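Local coordinates for probable peptidyl-prolyl cis-trans isomerase (Mimivirus, PDB 2OSE), which belongs to the cyclophilin family, whose members catalyse the cis-trans isomerisation of peptidyl-prolyl bonds, and assembles as a homotrimer, at the interface of chains A and B. Sequence-based numbering; all coordinates share one arbitrary frame. Chains: chain A/B, Probable peptidyl-prolyl cis-trans isomerase.

The interface of chains A and B. Residues chain A 190-193; chain B 82-83, 91, 132-134, 144, 146, 148, 167.
Where a loop of chain A enters chain B of this homotrimeric cyclophilin, A:Arg193 offers three nitrogens to acceptors of chain B. With CG anti to its backbone N (chi1 170°) and its chain bent at chi2 and chi3, it turns its guanidinium down into chain B. It meets B:Asp144 tip to tip and end-on: A:Arg193 NH1 lies 3.0 Å from B:Asp144 OD2, on the syn lone pair, while A:Arg193 NH2 forms a salt bridge of 2.9 Å to OD1, arriving from above the carboxylate plane. A:Arg193 NH2 also donates to the B:Val132 carbonyl O at 2.7 Å, and A:Arg193 NE to the B:Pro133 carbonyl O at 3.0 Å, both from above the carbonyl planes. One guanidinium face is covered by B:Tyr134 CB, 3.3 Å from A:Arg193 NE; B:Thr146 CG2 lies more distantly over the other. B:Thr146 OG1 and backbone N join A:Arg193 NH2 in gripping B:Asp144 OD1, which may stabilise the carboxylate form. Equally close-fitting, B:Gln167 NE2 donates to the A:Ala191 carbonyl O at 2.9 Å, nearly straight and on a lone pair, and B:Pro133 CG sits over the middle of the A:Tyr190 ring, 3.6 Å from its centroid, in a CH-pi contact.

The A:Gly192 side is looser: its CA packs against the B:Asn83 amide and B:Val91 CG2 by van der Waals contact, its carbonyl O at the B:His82 ring edge. The loop appears to occupy the region corresponding to the cyclophilin peptide-binding groove, and may hinder access there. Lying between helix 177-186 and strand 198-201 of chain A, it meets strands 83-85, 89-92, 134-135 and 147-150 of chain B, the polar grip coming from loops.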
loop_
_atom_site.group_PDB
_atom_site.type_symbol
_atom_site.label_atom_id
_atom_site.label_comp_id
_atom_site.label_asym_id
_atom_site.label_seq_id
_atom_site.Cartn_x
_atom_site.Cartn_y
_atom_site.Cartn_z
ATOM N N TYR A 190 -10.421 10.122 -5.478
ATOM C CA TYR A 190 -11.540 10.327 -4.576
ATOM C C TYR A 190 -11.137 9.555 -3.328
ATOM O O TYR A 190 -10.685 8.427 -3.451
ATOM C CB TYR A 190 -12.791 9.662 -5.144
ATOM C CG TYR A 190 -13.459 10.430 -6.244
ATOM C CD1 TYR A 190 -13.998 11.683 -5.993
ATOM C CD2 TYR A 190 -13.566 9.901 -7.535
ATOM C CE1 TYR A 190 -14.644 12.411 -6.978
ATOM C CE2 TYR A 190 -14.238 10.632 -8.563
ATOM C CZ TYR A 190 -14.767 11.892 -8.254
ATOM O OH TYR A 190 -15.444 12.677 -9.185
ATOM N N ALA A 191 -11.283 10.167 -2.160
ATOM C CA ALA A 191 -10.989 9.497 -0.882
ATOM C C ALA A 191 -11.791 8.215 -0.777
ATOM O O ALA A 191 -13.023 8.193 -1.074
ATOM C CB ALA A 191 -11.284 10.432 0.265
ATOM N N GLY A 192 -11.084 7.128 -0.498
ATOM C CA GLY A 192 -11.670 5.800 -0.346
ATOM C C GLY A 192 -11.836 4.959 -1.595
ATOM O O GLY A 192 -12.189 3.781 -1.508
ATOM N N ARG A 193 -11.604 5.552 -2.767
ATOM C CA ARG A 193 -11.755 4.847 -4.026
ATOM C C ARG A 193 -10.419 4.197 -4.382
ATOM O O ARG A 193 -9.428 4.903 -4.595
ATOM C CB ARG A 193 -12.167 5.829 -5.142
ATOM C CG ARG A 193 -12.132 5.267 -6.595
ATOM C CD ARG A 193 -13.013 4.027 -6.804
ATOM N NE ARG A 193 -14.415 4.248 -6.476
ATOM C CZ ARG A 193 -15.352 3.307 -6.506
ATOM N NH1 ARG A 193 -15.039 2.079 -6.848
ATOM N NH2 ARG A 193 -16.620 3.603 -6.194
ATOM N N HIS B 82 -11.221 -1.124 3.691
ATOM C CA HIS B 82 -9.982 -1.098 2.875
ATOM C C HIS B 82 -9.221 0.220 2.884
ATOM O O HIS B 82 -8.017 0.258 2.560
ATOM C CB HIS B 82 -10.238 -1.606 1.438
ATOM C CG HIS B 82 -11.239 -0.807 0.644
ATOM N ND1 HIS B 82 -11.020 0.497 0.253
ATOM C CD2 HIS B 82 -12.426 -1.162 0.096
ATOM C CE1 HIS B 82 -12.031 0.917 -0.481
ATOM N NE2 HIS B 82 -12.902 -0.069 -0.589
ATOM N N ASN B 83 -9.907 1.300 3.249
ATOM C CA ASN B 83 -9.306 2.613 3.356
ATOM C C ASN B 83 -9.866 3.132 4.660
ATOM O O ASN B 83 -11.114 3.125 4.847
ATOM C CB ASN B 83 -9.761 3.557 2.217
ATOM C CG ASN B 83 -8.954 3.406 0.927
ATOM O OD1 ASN B 83 -8.218 4.315 0.550
ATOM N ND2 ASN B 83 -9.100 2.272 0.240
ATOM N N VAL B 91 -13.881 3.036 4.944
ATOM C CA VAL B 91 -14.448 2.766 3.605
ATOM C C VAL B 91 -14.457 1.276 3.367
ATOM O O VAL B 91 -13.516 0.579 3.747
ATOM C CB VAL B 91 -13.667 3.523 2.476
ATOM C CG1 VAL B 91 -14.249 3.208 1.115
ATOM C CG2 VAL B 91 -13.737 5.006 2.714
ATOM N N VAL B 132 -19.086 6.187 -2.510
ATOM C CA VAL B 132 -17.841 6.736 -3.044
ATOM C C VAL B 132 -17.899 6.700 -4.590
ATOM O O VAL B 132 -18.123 5.633 -5.179
ATOM C CB VAL B 132 -16.626 5.958 -2.483
ATOM C CG1 VAL B 132 -15.286 6.484 -3.075
ATOM C CG2 VAL B 132 -16.611 6.034 -0.928
ATOM N N PRO B 133 -17.730 7.867 -5.237
ATOM C CA PRO B 133 -17.802 7.897 -6.697
ATOM C C PRO B 133 -16.549 7.257 -7.357
ATOM O O PRO B 133 -15.504 7.077 -6.716
ATOM C CB PRO B 133 -17.868 9.393 -7.019
ATOM C CG PRO B 133 -17.202 10.056 -5.871
ATOM C CD PRO B 133 -17.443 9.195 -4.661
ATOM N N TYR B 134 -16.701 6.860 -8.612
ATOM C CA TYR B 134 -15.544 6.614 -9.490
ATOM C C TYR B 134 -15.813 7.226 -10.887
ATOM O O TYR B 134 -16.937 7.657 -11.172
ATOM C CB TYR B 134 -15.202 5.129 -9.572
ATOM C CG TYR B 134 -16.147 4.298 -10.400
ATOM C CD1 TYR B 134 -15.896 4.086 -11.766
ATOM C CD2 TYR B 134 -17.266 3.690 -9.832
ATOM C CE1 TYR B 134 -16.721 3.304 -12.537
ATOM C CE2 TYR B 134 -18.100 2.889 -10.590
ATOM C CZ TYR B 134 -17.826 2.708 -11.948
ATOM O OH TYR B 134 -18.641 1.936 -12.713
ATOM N N ASP B 144 -20.985 2.516 -7.044
ATOM C CA ASP B 144 -21.122 1.088 -6.893
ATOM C C ASP B 144 -21.383 0.759 -5.395
ATOM O O ASP B 144 -21.928 1.594 -4.645
ATOM C CB ASP B 144 -19.913 0.336 -7.546
ATOM C CG ASP B 144 -18.542 0.786 -7.015
ATOM O OD1 ASP B 144 -18.470 1.360 -5.884
ATOM O OD2 ASP B 144 -17.513 0.547 -7.734
ATOM N N THR B 146 -19.196 0.540 -3.094
ATOM C CA THR B 146 -18.212 1.263 -2.280
ATOM C C THR B 146 -18.824 2.392 -1.443
ATOM O O THR B 146 -19.439 3.313 -1.967
ATOM C CB THR B 146 -17.065 1.879 -3.147
ATOM O OG1 THR B 146 -16.575 0.876 -4.058
ATOM C CG2 THR B 146 -15.900 2.368 -2.235
ATOM N N MET B 148 -18.684 4.884 2.402
ATOM C CA MET B 148 -17.877 5.518 3.406
ATOM C C MET B 148 -18.745 5.841 4.626
ATOM O O MET B 148 -19.892 6.232 4.474
ATOM C CB MET B 148 -17.366 6.831 2.820
ATOM C CG MET B 148 -16.459 7.634 3.747
ATOM S SD MET B 148 -15.992 9.243 3.092
ATOM C CE MET B 148 -14.758 8.709 1.858
ATOM N N GLN B 167 -19.141 12.807 -3.023
ATOM C CA GLN B 167 -19.144 11.824 -1.939
ATOM C C GLN B 167 -20.508 11.964 -1.287
ATOM O O GLN B 167 -20.660 12.636 -0.266
ATOM C CB GLN B 167 -17.986 12.083 -0.969
ATOM C CG GLN B 167 -16.569 11.957 -1.628
ATOM C CD GLN B 167 -15.920 10.590 -1.496
ATOM O OE1 GLN B 167 -16.580 9.583 -1.256
ATOM N NE2 GLN B 167 -14.590 10.558 -1.633
#